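Local atomic coordinates of peptide ABC transporter, peptide-binding protein (Enterococcus faecalis, PDB entry 3O6P), a protein that probably binds peptides as the extracellular receptor of an ABC uptake system, this chain being one piece of that receptor, from its family 5 solute-binding region. Residues G64-F68 / A69-G73; T80-A83 / K84-W87; F138-R141 / L142-N146. All blocks are in the same frame, centred on the assembly; numbering follows the deposited sequence.

In the fold
All three contacts are local, made within single helices or at a helix start, and lie far apart, with centres about 29 to 34 Å from one another. Contacts 1 and 2 follow each other in the chain, on helices 68-72 and 80-94, and both are partly buried; contact 3, on helix 138-147, is a surface contact, with contact 1 on the opposite side of the chain's centre. Their chemistry follows their place: contact 1 caps a helix start and sends F68 against helix 202-218, contact 2 is a regular helical turn whose side chains reach helix 23-31 and the loop by the sodium site, and contact 3 adds a serine hydroxyl to the turn facing strands 99-106 and 152-158.

Contact 1: residues G64-F68 / A69-G73; sequences GGKDF and AKEAG
D67 OD2 is approached by two backbone N-H groups of the following turn, A69 N at 3.2 Å and K70 N at 3.4 Å. Both bonds are weak, with N-H...O angles of 122° and 146°, but together they identify D67 as the N-cap of helix 68-72. The cap depends on rotation about CA-CB: CG stands anti to the backbone N of D67 (chi1 -176°), which swings the carboxylate round to the amides of the first turn, where OD2 also lies 3.3 Å from A69 CB. The other carboxylate oxygen, D67 OD1, accepts a weak bond from D57 N.

The same residue starts the regular helical pattern, since its O accepts from E71 N at 3.0 Å, and F68 O takes A72 N in the next step. The aliphatic part of K70 packs alongside D67, its CD 3.8 Å from D67 CB.

In the modelled conformer of E71, one of two, K66 and E71 cross at about a right angle. E71 OE1 lies 3.5 Å from K66 CB, yet K66 NZ stays 4.9 Å from that oxygen, so no salt bridge forms; OE1 instead accepts from W206 NE1, and K66 NZ makes a long, weak ion pair with D61. F68 is buried, its ring set edge-to-face with W206 and packed on M209 and L210, which anchors the capped turn to helix 202-218.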
loop_
_atom_site.group_PDB
_atom_site.type_symbol
_atom_site.label_atom_id
_atom_site.label_comp_id
_atom_site.label_asym_id
_atom_site.label_seq_id
_atom_site.Cartn_x
_atom_site.Cartn_y
_atom_site.Cartn_z
ATOM N N GLY A 64 -20.304 8.212 -17.200
ATOM C CA GLY A 64 -19.570 7.930 -18.441
ATOM C C GLY A 64 -18.818 6.605 -18.386
ATOM O O GLY A 64 -19.082 5.764 -17.525
ATOM N N GLY A 65 -17.873 6.406 -19.300
ATOM C CA GLY A 65 -17.162 5.125 -19.387
ATOM C C GLY A 65 -15.759 5.133 -18.799
ATOM O O GLY A 65 -14.890 4.366 -19.241
ATOM N N LYS A 66 -15.527 5.974 -17.795
ATOM C CA LYS A 66 -14.152 6.221 -17.345
ATOM C C LYS A 66 -13.706 5.295 -16.236
ATOM O O LYS A 66 -14.446 5.021 -15.291
ATOM C CB LYS A 66 -13.954 7.672 -16.943
ATOM C CG LYS A 66 -14.222 8.654 -18.081
ATOM C CD LYS A 66 -14.198 10.108 -17.592
ATOM C CE LYS A 66 -15.365 10.427 -16.639
ATOM N NZ LYS A 66 -16.701 10.229 -17.285
ATOM N N ASP A 67 -12.483 4.804 -16.368
ATOM C CA ASP A 67 -11.945 3.884 -15.396
ATOM C C ASP A 67 -11.604 4.597 -14.090
ATOM O O ASP A 67 -11.045 5.692 -14.114
ATOM C CB ASP A 67 -10.689 3.226 -15.956
ATOM C CG ASP A 67 -10.129 2.183 -15.025
ATOM O OD1 ASP A 67 -10.868 1.251 -14.629
ATOM O OD2 ASP A 67 -8.949 2.286 -14.688
ATOM N N PHE A 68 -11.930 3.973 -12.960
ATOM C CA PHE A 68 -11.573 4.529 -11.650
ATOM C C PHE A 68 -10.091 4.875 -11.554
ATOM O O PHE A 68 -9.734 5.960 -11.093
ATOM C CB PHE A 68 -11.914 3.551 -10.520
ATOM C CG PHE A 68 -11.707 4.128 -9.140
ATOM C CD1 PHE A 68 -12.719 4.852 -8.502
ATOM C CD2 PHE A 68 -10.493 3.949 -8.481
ATOM C CE1 PHE A 68 -12.515 5.393 -7.218
ATOM C CE2 PHE A 68 -10.274 4.477 -7.212
ATOM C CZ PHE A 68 -11.294 5.201 -6.575
ATOM N N ALA A 69 -9.225 3.933 -11.926
ATOM C CA ALA A 69 -7.773 4.160 -11.785
ATOM C C ALA A 69 -7.293 5.313 -12.668
ATOM O O ALA A 69 -6.456 6.115 -12.245
ATOM C CB ALA A 69 -6.982 2.880 -12.065
ATOM N N LYS A 70 -7.828 5.411 -13.885
ATOM C CA LYS A 70 -7.447 6.508 -14.777
ATOM C C LYS A 70 -7.882 7.863 -14.209
ATOM O O LYS A 70 -7.125 8.840 -14.255
ATOM C CB LYS A 70 -8.007 6.306 -16.186
ATOM C CG LYS A 70 -7.431 5.134 -16.930
ATOM C CD LYS A 70 -8.212 4.919 -18.228
ATOM C CE LYS A 70 -7.531 3.935 -19.167
ATOM N NZ LYS A 70 -7.944 4.176 -20.592
ATOM N N GLU A 71 -9.098 7.914 -13.672
ATOM C CA GLU A 71 -9.620 9.134 -13.073
ATOM C C GLU A 71 -8.837 9.556 -11.828
ATOM O O GLU A 71 -8.617 10.750 -11.602
ATOM C CB GLU A 71 -11.104 8.978 -12.733
ATOM C CG GLU A 71 -12.022 9.153 -13.917
ATOM C CD GLU A 71 -13.466 9.342 -13.494
ATOM O OE1 GLU A 71 -14.196 8.337 -13.483
ATOM O OE2 GLU A 71 -13.868 10.478 -13.155
ATOM N N ALA A 72 -8.421 8.575 -11.029
ATOM C CA ALA A 72 -7.708 8.850 -9.795
ATOM C C ALA A 72 -6.304 9.357 -10.104
ATOM O O ALA A 72 -5.752 10.146 -9.345
ATOM C CB ALA A 72 -7.654 7.586 -8.900
ATOM N N GLY A 73 -5.747 8.928 -11.228
ATOM C CA GLY A 73 -4.299 9.112 -11.482
ATOM C C GLY A 73 -3.421 8.195 -10.625
ATOM O O GLY A 73 -3.913 7.365 -9.863
#

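Contact 2: residues T80-A83 / K84-W87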
loop_
_atom_site.group_PDB
_atom_site.type_symbol
_atom_site.label_atom_id
_atom_site.label_comp_id
_atom_site.label_asym_id
_atom_site.label_seq_id
_atom_site.Cartn_x
_atom_site.Cartn_y
_atom_site.Cartn_z
ATOM N N THR A 80 15.099 6.393 -7.162
ATOM C CA THR A 80 15.936 6.255 -5.963
ATOM C C THR A 80 16.553 7.562 -5.513
ATOM O O THR A 80 16.876 7.668 -4.335
ATOM C CB THR A 80 17.027 5.131 -6.015
ATOM O OG1 THR A 80 17.982 5.445 -7.035
ATOM C CG2 THR A 80 16.402 3.752 -6.259
ATOM N N LYS A 81 16.714 8.547 -6.415
ATOM C CA LYS A 81 17.156 9.904 -5.982
ATOM C C LYS A 81 16.119 10.507 -5.024
ATOM O O LYS A 81 16.464 11.018 -3.928
ATOM C CB LYS A 81 17.387 10.841 -7.186
ATOM C CG LYS A 81 17.900 12.219 -6.798
ATOM C CD LYS A 81 18.410 13.014 -8.004
ATOM C CE LYS A 81 18.829 14.431 -7.582
ATOM N NZ LYS A 81 19.670 15.102 -8.618
ATOM N N LYS A 82 14.844 10.402 -5.417
ATOM C CA LYS A 82 13.770 10.815 -4.538
ATOM C C LYS A 82 13.668 9.956 -3.277
ATOM O O LYS A 82 13.428 10.497 -2.192
ATOM C CB LYS A 82 12.430 10.912 -5.261
ATOM C CG LYS A 82 12.382 12.107 -6.267
ATOM C CD LYS A 82 10.961 12.339 -6.822
ATOM C CE LYS A 82 10.761 13.785 -7.348
ATOM N NZ LYS A 82 9.319 14.073 -7.737
ATOM N N ALA A 83 13.870 8.639 -3.384
ATOM C CA ALA A 83 13.879 7.810 -2.171
ATOM C C ALA A 83 14.876 8.352 -1.130
ATOM O O ALA A 83 14.541 8.507 0.037
ATOM C CB ALA A 83 14.188 6.336 -2.503
ATOM N N LYS A 84 16.105 8.640 -1.582
ATOM C CA LYS A 84 17.128 9.178 -0.707
ATOM C C LYS A 84 16.725 10.520 -0.104
ATOM O O LYS A 84 16.939 10.756 1.097
ATOM C CB LYS A 84 18.442 9.307 -1.477
ATOM C CG LYS A 84 19.027 7.914 -1.793
ATOM C CD LYS A 84 20.223 7.983 -2.712
ATOM C CE LYS A 84 20.679 6.570 -3.096
ATOM N NZ LYS A 84 21.408 5.910 -1.969
ATOM N N GLU A 85 16.153 11.399 -0.923
ATOM C CA GLU A 85 15.769 12.732 -0.447
ATOM C C GLU A 85 14.679 12.618 0.632
ATOM O O GLU A 85 14.735 13.285 1.678
ATOM C CB GLU A 85 15.224 13.549 -1.616
ATOM C CG GLU A 85 14.723 14.929 -1.216
ATOM C CD GLU A 85 13.921 15.635 -2.311
ATOM O OE1 GLU A 85 13.542 14.992 -3.323
ATOM O OE2 GLU A 85 13.639 16.845 -2.141
ATOM N N TYR A 86 13.686 11.778 0.374
ATOM C CA TYR A 86 12.585 11.621 1.331
ATOM C C TYR A 86 13.028 10.960 2.630
ATOM O O TYR A 86 12.522 11.293 3.703
ATOM C CB TYR A 86 11.421 10.867 0.672
ATOM C CG TYR A 86 10.566 11.806 -0.153
ATOM C CD1 TYR A 86 11.090 12.456 -1.289
ATOM C CD2 TYR A 86 9.267 12.114 0.237
ATOM C CE1 TYR A 86 10.307 13.340 -2.030
ATOM C CE2 TYR A 86 8.477 12.985 -0.512
ATOM C CZ TYR A 86 9.000 13.591 -1.633
ATOM O OH TYR A 86 8.209 14.458 -2.356
ATOM N N TRP A 87 13.981 10.031 2.548
ATOM C CA TRP A 87 14.521 9.437 3.747
ATOM C C TRP A 87 15.322 10.478 4.555
ATOM O O TRP A 87 15.216 10.515 5.791
ATOM C CB TRP A 87 15.361 8.207 3.384
ATOM C CG TRP A 87 16.270 7.607 4.459
ATOM C CD1 TRP A 87 17.594 7.306 4.325
ATOM C CD2 TRP A 87 15.895 7.174 5.774
ATOM N NE1 TRP A 87 18.067 6.724 5.483
ATOM C CE2 TRP A 87 17.048 6.643 6.388
ATOM C CE3 TRP A 87 14.698 7.191 6.497
ATOM C CZ2 TRP A 87 17.042 6.137 7.704
ATOM C CZ3 TRP A 87 14.699 6.681 7.807
ATOM C CH2 TRP A 87 15.856 6.158 8.388
#
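K84 lays its side chain along the T80 carbonyl, with CG 3.3 Å from T80 O, while its own amide donates to that oxygen at 3.0 Å. Y86 packs against K82 O in the same manner: Y86 N donates nearly straight (169°, 2.9 Å), and that oxygen sits at the edge of the tyrosine ring, near its plane, 3.2 Å from CD1. A CG turned beside the backbone N (chi1 -82°) brings that ring edge back to the preceding turn. The bonds E85 N to K81 O and W87 N to A83 O complete a regular i to i+4 ladder at the start of helix 80-94.

Further out, the side chains splay to different neighbours. Y86 meets Y31 edge-to-face and K89 by a cation-pi contact, and A83 packs on Y31 and L126. W87 NE1 donates to D127 O and K84 NZ to A125 O, tying helix 80-94 to the end of helix 109-125 and the loop after it, where L126 belongs to the sodium site.

Across the turn, K82 NZ and E85 OE1 remain 6.2 Å apart, so backbone hydrogen bonding, with no salt bridge between these two, joins the segments; any electrostatic attraction between the pair is probably modest.

Contact 3: residues F138-R141 / L142-N146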
loop_
_atom_site.group_PDB
_atom_site.type_symbol
_atom_site.label_atom_id
_atom_site.label_comp_id
_atom_site.label_asym_id
_atom_site.label_seq_id
_atom_site.Cartn_x
_atom_site.Cartn_y
_atom_site.Cartn_z
ATOM N N PHE A 138 0.504 -19.138 6.306
ATOM C CA PHE A 138 -0.666 -18.275 6.365
ATOM C C PHE A 138 -1.188 -17.978 7.779
ATOM O O PHE A 138 -1.408 -16.806 8.116
ATOM C CB PHE A 138 -1.780 -18.885 5.518
ATOM C CG PHE A 138 -3.005 -18.041 5.454
ATOM C CD1 PHE A 138 -3.045 -16.960 4.585
ATOM C CD2 PHE A 138 -4.128 -18.336 6.240
ATOM C CE1 PHE A 138 -4.172 -16.164 4.489
ATOM C CE2 PHE A 138 -5.262 -17.518 6.176
ATOM C CZ PHE A 138 -5.281 -16.437 5.295
ATOM N N SER A 139 -1.415 -19.000 8.594
ATOM C CA SER A 139 -2.030 -18.717 9.897
ATOM C C SER A 139 -1.118 -17.875 10.775
ATOM O O SER A 139 -1.592 -17.064 11.543
ATOM C CB SER A 139 -2.489 -19.980 10.611
ATOM O OG SER A 139 -1.365 -20.741 10.927
ATOM N N VAL A 140 0.188 -18.057 10.649
ATOM C CA VAL A 140 1.145 -17.211 11.373
ATOM C C VAL A 140 1.139 -15.773 10.865
ATOM O O VAL A 140 1.142 -14.813 11.667
ATOM C CB VAL A 140 2.566 -17.823 11.338
ATOM C CG1 VAL A 140 3.625 -16.838 11.923
ATOM C CG2 VAL A 140 2.560 -19.186 12.070
ATOM N N ARG A 141 1.160 -15.595 9.545
ATOM C CA ARG A 141 1.119 -14.242 8.989
ATOM C C ARG A 141 -0.137 -13.526 9.443
ATOM O O ARG A 141 -0.095 -12.345 9.794
ATOM C CB ARG A 141 1.168 -14.288 7.457
ATOM C CG ARG A 141 1.074 -12.917 6.808
ATOM C CD ARG A 141 1.649 -12.919 5.394
ATOM N NE ARG A 141 1.026 -13.910 4.517
ATOM C CZ ARG A 141 -0.076 -13.696 3.804
ATOM N NH1 ARG A 141 -0.688 -12.511 3.856
ATOM N NH2 ARG A 141 -0.551 -14.662 3.014
ATOM N N LEU A 142 -1.255 -14.249 9.445
ATOM C CA LEU A 142 -2.524 -13.640 9.826
ATOM C C LEU A 142 -2.494 -13.216 11.292
ATOM O O LEU A 142 -2.884 -12.088 11.650
ATOM C CB LEU A 142 -3.663 -14.643 9.603
ATOM C CG LEU A 142 -5.070 -14.209 10.031
ATOM C CD1 LEU A 142 -5.428 -12.831 9.460
ATOM C CD2 LEU A 142 -6.122 -15.263 9.647
ATOM N N ASP A 143 -2.050 -14.126 12.148
ATOM C CA ASP A 143 -2.002 -13.847 13.586
ATOM C C ASP A 143 -1.085 -12.670 13.916
ATOM O O ASP A 143 -1.493 -11.757 14.653
ATOM C CB ASP A 143 -1.554 -15.088 14.346
ATOM C CG ASP A 143 -1.608 -14.897 15.825
ATOM O OD1 ASP A 143 -2.712 -14.686 16.369
ATOM O OD2 ASP A 143 -0.537 -14.963 16.441
ATOM N N ARG A 144 0.129 -12.678 13.365
ATOM C CA ARG A 144 1.070 -11.595 13.611
ATOM C C ARG A 144 0.553 -10.268 13.047
ATOM O O ARG A 144 0.746 -9.219 13.660
ATOM C CB ARG A 144 2.433 -11.928 13.016
ATOM C CG ARG A 144 3.160 -13.053 13.772
ATOM C CD ARG A 144 4.521 -13.362 13.192
ATOM N NE ARG A 144 5.365 -12.178 13.144
ATOM C CZ ARG A 144 6.666 -12.199 12.908
ATOM N NH1 ARG A 144 7.292 -13.355 12.734
ATOM N NH2 ARG A 144 7.343 -11.057 12.861
ATOM N N SER A 145 -0.127 -10.327 11.906
ATOM C CA SER A 145 -0.679 -9.115 11.262
ATOM C C SER A 145 -1.738 -8.495 12.161
ATOM O O SER A 145 -1.776 -7.271 12.373
ATOM C CB SER A 145 -1.264 -9.435 9.867
ATOM O OG SER A 145 -0.204 -9.765 8.999
ATOM N N ASN A 146 -2.599 -9.326 12.735
ATOM C CA ASN A 146 -3.629 -8.805 13.623
ATOM C C ASN A 146 -3.043 -8.194 14.879
ATOM O O ASN A 146 -3.431 -7.103 15.304
ATOM C CB ASN A 146 -4.602 -9.901 14.011
ATOM C CG ASN A 146 -5.665 -10.095 12.983
ATOM O OD1 ASN A 146 -6.103 -9.131 12.364
ATOM N ND2 ASN A 146 -6.095 -11.332 12.787
HETATM O O HOH W 1 -1.168 -9.901 5.882
#
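S145 turns its hydroxyl back onto the R141 carbonyl, while V140 and R144 run side by side, pointing the same way, and the F138 ring touches L142 obliquely. The serine hydroxyl makes a short bond: OG donates to R141 O at 2.7 Å. S145 N reaches the same oxygen at 2.9 Å, and the two donors come from opposite faces of the carbonyl plane, OG tilted 34° and N tilted 29° from it. The hydroxyl half of this double grip follows from the serine torsion, with OG beside its own backbone N (chi1 -69°), where it can fold down on the preceding turn; the amide half comes with the helical backbone.

A water joins the pair again, donating to S145 OG and accepting a weak bond from R141 NH1. R141 extends from the backbone and then bends at chi3, which places NH1 where the water can bridge it to S145 OG, while its side chain rests on S106 and V153.

V140 and R144 meet through carbon: in the modelled conformer of R144, one of two, V140 CG1 lies 3.8 Å from R144 CD, and R144 CG is 3.4 Å from V140 O. Beyond this aliphatic stem, R144 NE donates to the O of D149, a residue just beyond the helix. F138 CE2 and L142 CD2 approach to 4.2 Å, a loose apolar touch on the exposed side. D143 OD1 makes a salt bridge with K147 NZ.

The hydroxyl bond to the carbonyl four residues earlier, beside the ordinary amide bond, is a familiar way for serine to sit in a helix. Here it accompanies the packing of S145 on L104 and V153, by which helix 138-147 lies against strands 99-106 and 152-158 of the mixed sheet, an alpha/beta layering as in periplasmic-type binding proteins.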